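Local coordinates for protein putative peptidase (Bacteroides fragilis, PDB 5DYN) that is a piece of a clostripain-family (C11) cysteine protease that probably cleaves and activates the Bacteroides fragilis toxin, at residues 80-84 with 97-101; 14-20 with 108-114. All blocks are in the same frame, centred on the assembly; numbering follows the deposited sequence.

Contact 1: 80-84 with 97-101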
loop_
_atom_site.group_PDB
_atom_site.type_symbol
_atom_site.label_atom_id
_atom_site.label_comp_id
_atom_site.label_asym_id
_atom_site.label_seq_id
_atom_site.Cartn_x
_atom_site.Cartn_y
_atom_site.Cartn_z
ATOM N N THR A 80 6.774 -20.548 -17.046
ATOM C CA THR A 80 8.037 -19.939 -16.643
ATOM C C THR A 80 8.533 -18.930 -17.673
ATOM O O THR A 80 8.781 -19.277 -18.828
ATOM C CB THR A 80 9.124 -21.000 -16.415
ATOM O OG1 THR A 80 8.730 -21.864 -15.343
ATOM C CG2 THR A 80 10.447 -20.341 -16.064
ATOM N N ILE A 81 8.669 -17.678 -17.242
ATOM C CA ILE A 81 9.185 -16.617 -18.100
ATOM C C ILE A 81 10.690 -16.454 -17.901
ATOM O O ILE A 81 11.443 -16.301 -18.867
ATOM C CB ILE A 81 8.489 -15.273 -17.822
ATOM C CG1 ILE A 81 6.970 -15.436 -17.898
ATOM C CG2 ILE A 81 8.983 -14.201 -18.789
ATOM C CD1 ILE A 81 6.488 -16.037 -19.194
ATOM N N GLU A 82 11.120 -16.486 -16.643
ATOM C CA GLU A 82 12.541 -16.431 -16.318
ATOM C C GLU A 82 12.801 -16.959 -14.912
ATOM O O GLU A 82 12.040 -16.688 -13.985
ATOM C CB GLU A 82 13.076 -14.999 -16.452
ATOM C CG GLU A 82 14.592 -14.882 -16.302
ATOM C CD GLU A 82 15.104 -13.462 -16.503
ATOM O OE1 GLU A 82 14.276 -12.550 -16.717
ATOM O OE2 GLU A 82 16.336 -13.257 -16.445
ATOM N N ASN A 83 13.872 -17.733 -14.768
ATOM C CA ASN A 83 14.348 -18.141 -13.453
ATOM C C ASN A 83 15.531 -17.276 -13.046
ATOM O O ASN A 83 16.320 -16.850 -13.887
ATOM C CB ASN A 83 14.739 -19.622 -13.438
ATOM C CG ASN A 83 13.537 -20.545 -13.551
ATOM O OD1 ASN A 83 13.506 -21.444 -14.391
ATOM N ND2 ASN A 83 12.541 -20.326 -12.700
ATOM N N TYR A 84 15.650 -17.010 -11.752
ATOM C CA TYR A 84 16.703 -16.133 -11.267
ATOM C C TYR A 84 17.576 -16.840 -10.246
ATOM O O TYR A 84 17.115 -17.746 -9.553
ATOM C CB TYR A 84 16.099 -14.866 -10.653
ATOM C CG TYR A 84 15.177 -14.108 -11.581
ATOM C CD1 TYR A 84 15.675 -13.148 -12.454
ATOM C CD2 TYR A 84 13.809 -14.348 -11.583
ATOM C CE1 TYR A 84 14.838 -12.449 -13.306
ATOM C CE2 TYR A 84 12.963 -13.656 -12.431
ATOM C CZ TYR A 84 13.484 -12.707 -13.291
ATOM O OH TYR A 84 12.649 -12.011 -14.137
ATOM N N LYS A 97 14.852 -5.000 -13.268
ATOM C CA LYS A 97 15.033 -6.093 -14.221
ATOM C C LYS A 97 13.758 -6.915 -14.395
ATOM O O LYS A 97 13.377 -7.253 -15.516
ATOM C CB LYS A 97 16.180 -7.009 -13.783
ATOM C CG LYS A 97 16.280 -8.287 -14.600
ATOM C CD LYS A 97 17.487 -9.131 -14.213
ATOM C CE LYS A 97 17.530 -10.421 -15.030
ATOM N NZ LYS A 97 18.737 -11.252 -14.750
ATOM N N VAL A 98 13.103 -7.228 -13.281
ATOM C CA VAL A 98 11.881 -8.023 -13.309
ATOM C C VAL A 98 10.749 -7.238 -13.959
ATOM O O VAL A 98 10.023 -7.765 -14.804
ATOM C CB VAL A 98 11.464 -8.465 -11.894
ATOM C CG1 VAL A 98 10.137 -9.202 -11.934
ATOM C CG2 VAL A 98 12.541 -9.343 -11.279
ATOM N N ILE A 99 10.612 -5.972 -13.572
ATOM C CA ILE A 99 9.606 -5.094 -14.165
ATOM C C ILE A 99 9.792 -4.984 -15.678
ATOM O O ILE A 99 8.832 -5.122 -16.441
ATOM C CB ILE A 99 9.651 -3.683 -13.551
ATOM C CG1 ILE A 99 9.155 -3.703 -12.106
ATOM C CG2 ILE A 99 8.794 -2.730 -14.356
ATOM C CD1 ILE A 99 9.219 -2.346 -11.434
ATOM N N SER A 100 11.032 -4.735 -16.095
ATOM C CA SER A 100 11.374 -4.625 -17.510
ATOM C C SER A 100 11.011 -5.888 -18.275
ATOM O O SER A 100 10.343 -5.823 -19.304
ATOM C CB SER A 100 12.863 -4.327 -17.683
ATOM O OG SER A 100 13.167 -3.008 -17.271
ATOM N N THR A 101 11.451 -7.035 -17.766
ATOM C CA THR A 101 11.144 -8.316 -18.393
ATOM C C THR A 101 9.639 -8.535 -18.489
ATOM O O THR A 101 9.122 -8.934 -19.533
ATOM C CB THR A 101 11.770 -9.487 -17.618
ATOM O OG1 THR A 101 13.183 -9.286 -17.499
ATOM C CG2 THR A 101 11.504 -10.800 -18.334
#
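This contact is a helix-on-sheet packing at the edge of the alpha/beta fold of a clostripain-family peptidase. The end of strand 76-83 and the start of the loop after it face the middle of helix 92-105. The two segments run nearly antiparallel, at 154°, with their axes 10.3 Å apart. At that spacing side chains must bridge the gap, and they bury 250 Å².

Glu82 reaches across in an extended rotamer. Its OE2 forms a salt bridge with NZ of Lys97 at 3.6 Å. Its OE1 lies 3.5 Å from OG1 of Thr101. That hydroxyl already donates a hydrogen bond to the helix backbone, from Thr101 OG1 to Lys97 O at 2.8 Å. Lys97 CE sits at the edge of the Tyr84 ring, 3.8 Å from Tyr84 CE1. Deeper in, the ring meets Val98, with Tyr84 CZ 4.0 Å from Val98 CG2. Ile81 adds a looser apolar touch, its CG2 4.3 Å from CG2 of Thr101.

Ile81 and Glu82 both face Leu65 of strand 64-70 in a classic beta bulge. The bulge lets two successive residues turn their CA-to-CB bonds toward the helix, where regular strand alternation would send one the other way. Ile81 then bends away and packs on Leu65, Arg67 and Tyr106. The chain thus passes from an outer strand through a loop into a helix that packs back on one face of the mixed sheet, as in the layered alpha/beta core of clan CD peptidases.

Contact 2: 14-20 with 108-114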
loop_
_atom_site.group_PDB
_atom_site.type_symbol
_atom_site.label_atom_id
_atom_site.label_comp_id
_atom_site.label_asym_id
_atom_site.label_seq_id
_atom_site.Cartn_x
_atom_site.Cartn_y
_atom_site.Cartn_z
ATOM N N GLY A 14 -8.171 -3.946 -25.607
ATOM C CA GLY A 14 -8.740 -4.267 -24.307
ATOM C C GLY A 14 -7.844 -5.073 -23.380
ATOM O O GLY A 14 -8.250 -5.443 -22.277
ATOM N N SER A 15 -6.620 -5.336 -23.822
ATOM C CA SER A 15 -5.685 -6.167 -23.073
ATOM C C SER A 15 -5.120 -5.464 -21.835
ATOM O O SER A 15 -5.023 -4.237 -21.792
ATOM C CB SER A 15 -4.545 -6.604 -23.992
ATOM O OG SER A 15 -3.876 -5.479 -24.538
ATOM N N ARG A 16 -4.749 -6.250 -20.828
ATOM C CA ARG A 16 -4.114 -5.705 -19.631
ATOM C C ARG A 16 -3.044 -6.645 -19.086
ATOM O O ARG A 16 -3.213 -7.863 -19.094
ATOM C CB ARG A 16 -5.153 -5.422 -18.546
ATOM C CG ARG A 16 -4.595 -4.632 -17.373
ATOM C CD ARG A 16 -5.434 -4.811 -16.123
ATOM N NE ARG A 16 -6.792 -4.295 -16.280
ATOM C CZ ARG A 16 -7.171 -3.064 -15.947
ATOM N NH1 ARG A 16 -6.294 -2.208 -15.439
ATOM N NH2 ARG A 16 -8.431 -2.688 -16.123
ATOM N N THR A 17 -1.942 -6.071 -18.610
ATOM C CA THR A 17 -0.875 -6.849 -17.987
ATOM C C THR A 17 -0.684 -6.441 -16.530
ATOM O O THR A 17 -0.507 -5.262 -16.224
ATOM C CB THR A 17 0.462 -6.687 -18.735
ATOM O OG1 THR A 17 0.337 -7.206 -20.065
ATOM C CG2 THR A 17 1.576 -7.431 -18.009
ATOM N N VAL A 18 -0.724 -7.420 -15.632
ATOM C CA VAL A 18 -0.517 -7.158 -14.213
ATOM C C VAL A 18 0.636 -7.995 -13.671
ATOM O O VAL A 18 0.635 -9.219 -13.782
ATOM C CB VAL A 18 -1.787 -7.452 -13.389
ATOM C CG1 VAL A 18 -1.522 -7.232 -11.904
ATOM C CG2 VAL A 18 -2.947 -6.587 -13.866
ATOM N N LEU A 19 1.625 -7.324 -13.090
ATOM C CA LEU A 19 2.738 -8.008 -12.446
ATOM C C LEU A 19 2.537 -8.032 -10.937
ATOM O O LEU A 19 2.385 -6.983 -10.309
ATOM C CB LEU A 19 4.065 -7.328 -12.793
ATOM C CG LEU A 19 5.305 -7.745 -11.997
ATOM C CD1 LEU A 19 5.605 -9.223 -12.181
ATOM C CD2 LEU A 19 6.503 -6.902 -12.400
ATOM N N VAL A 20 2.522 -9.229 -10.359
ATOM C CA VAL A 20 2.436 -9.365 -8.909
ATOM C C VAL A 20 3.826 -9.633 -8.343
ATOM O O VAL A 20 4.416 -10.686 -8.587
ATOM C CB VAL A 20 1.470 -10.486 -8.494
ATOM C CG1 VAL A 20 1.437 -10.623 -6.981
ATOM C CG2 VAL A 20 0.075 -10.201 -9.027
ATOM N N ALA A 108 0.475 -4.233 -23.188
ATOM C CA ALA A 108 -0.980 -4.287 -23.225
ATOM C C ALA A 108 -1.578 -2.889 -23.293
ATOM O O ALA A 108 -0.857 -1.893 -23.318
ATOM C CB ALA A 108 -1.509 -5.033 -22.015
ATOM N N GLU A 109 -2.905 -2.827 -23.331
ATOM C CA GLU A 109 -3.609 -1.553 -23.341
ATOM C C GLU A 109 -3.506 -0.882 -21.979
ATOM O O GLU A 109 -3.281 0.323 -21.886
ATOM C CB GLU A 109 -5.074 -1.754 -23.726
ATOM C CG GLU A 109 -5.930 -0.512 -23.605
ATOM C CD GLU A 109 -7.349 -0.752 -24.073
ATOM O OE1 GLU A 109 -7.524 -1.212 -25.222
ATOM O OE2 GLU A 109 -8.289 -0.484 -23.295
ATOM N N LYS A 110 -3.672 -1.673 -20.923
ATOM C CA LYS A 110 -3.568 -1.164 -19.561
ATOM C C LYS A 110 -2.571 -1.978 -18.739
ATOM O O LYS A 110 -2.227 -3.107 -19.093
ATOM C CB LYS A 110 -4.941 -1.164 -18.881
ATOM C CG LYS A 110 -6.006 -0.417 -19.661
ATOM C CD LYS A 110 -7.141 0.055 -18.773
ATOM C CE LYS A 110 -8.117 0.907 -19.569
ATOM N NZ LYS A 110 -9.026 1.695 -18.699
ATOM N N TYR A 111 -2.109 -1.393 -17.639
ATOM C CA TYR A 111 -1.154 -2.058 -16.763
ATOM C C TYR A 111 -1.544 -1.907 -15.299
ATOM O O TYR A 111 -2.323 -1.028 -14.935
ATOM C CB TYR A 111 0.253 -1.501 -16.981
ATOM C CG TYR A 111 0.757 -1.649 -18.396
ATOM C CD1 TYR A 111 1.288 -2.851 -18.842
ATOM C CD2 TYR A 111 0.701 -0.585 -19.286
ATOM C CE1 TYR A 111 1.755 -2.989 -20.137
ATOM C CE2 TYR A 111 1.163 -0.713 -20.582
ATOM C CZ TYR A 111 1.689 -1.916 -21.003
ATOM O OH TYR A 111 2.147 -2.049 -22.293
ATOM N N GLY A 112 -0.991 -2.780 -14.466
ATOM C CA GLY A 112 -1.174 -2.699 -13.032
ATOM C C GLY A 112 -0.048 -3.446 -12.348
ATOM O O GLY A 112 0.586 -4.312 -12.958
ATOM N N MET A 113 0.220 -3.111 -11.093
ATOM C CA MET A 113 1.223 -3.849 -10.341
ATOM C C MET A 113 0.769 -4.089 -8.909
ATOM O O MET A 113 0.195 -3.205 -8.265
ATOM C CB MET A 113 2.570 -3.121 -10.357
ATOM C CG MET A 113 3.745 -4.033 -10.022
ATOM S SD MET A 113 5.364 -3.248 -10.129
ATOM C CE MET A 113 5.258 -2.482 -11.737
ATOM N N VAL A 114 1.024 -5.303 -8.428
ATOM C CA VAL A 114 0.699 -5.696 -7.066
ATOM C C VAL A 114 1.974 -5.842 -6.248
ATOM O O VAL A 114 2.954 -6.438 -6.701
ATOM C CB VAL A 114 -0.088 -7.020 -7.034
ATOM C CG1 VAL A 114 -0.408 -7.426 -5.602
ATOM C CG2 VAL A 114 -1.357 -6.894 -7.854
#
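Strands 16-20 and 110-114 are parallel neighbours; their short axes approach to 4.7 Å and make an angle of 13°. Hydrogen bonds alternate between them, from Lys110 N to Ser15 O (3.0 Å), then from Thr17 N to Lys110 O (3.0 Å), and onward.

On one face, Gly112 has no side chain, and CG2 of Val18 faces the space this leaves. Val18 CG1 leans along the strand to Val114 CG2, at 4.1 Å, and Val20 CG2 sits against Val114 CB at 3.8 Å. Arg16 turns across, so that Lys110 CB lies over one face of its guanidinium. On the other face, Thr17 CB fits against Tyr111 CD1 at 3.9 Å, and Leu19 CB meets Met113 CG at 4.3 Å. Ala108 tucks CB beside Thr17 OG1 at 3.5 Å, a hydroxyl hydrogen-bonded to Tyr106 O. At the start of the pair, Glu109 OE1 accepts a hydrogen bond from Gly14 N at 2.8 Å.

Helix 92-105 packs on the Thr17, Leu19 and Met113 face through Phe103. Strand 51-58 flanks 16-23 on its other side. Beyond 110-116 the sheet continues into the neighbouring subunit, whose Asp26 and Ser74 bind Arg16 and whose Glu76 pairs with Lys110.

Both contacts reach one mixed sheet, but they lie toward its two ends within the chain. Contact 1 is on outer strand 76-83 and is partly buried. Contact 2 holds 110-116, the outer strand at the other end, and is mostly buried. Contact 1 joins helix to strand by side chains, with a salt bridge between partly exposed Glu82 and exposed Lys97. Contact 2 is stitched mainly by backbone hydrogen bonds, with apolar packing on both faces and the charges of Arg16 and Lys110 turned to the neighbouring subunit. Helix 92-105 connects them: Ile99 CD1 touches Met113 CE at 4.0 Å. Along the chain, both segments of contact 1 fall between the two of contact 2.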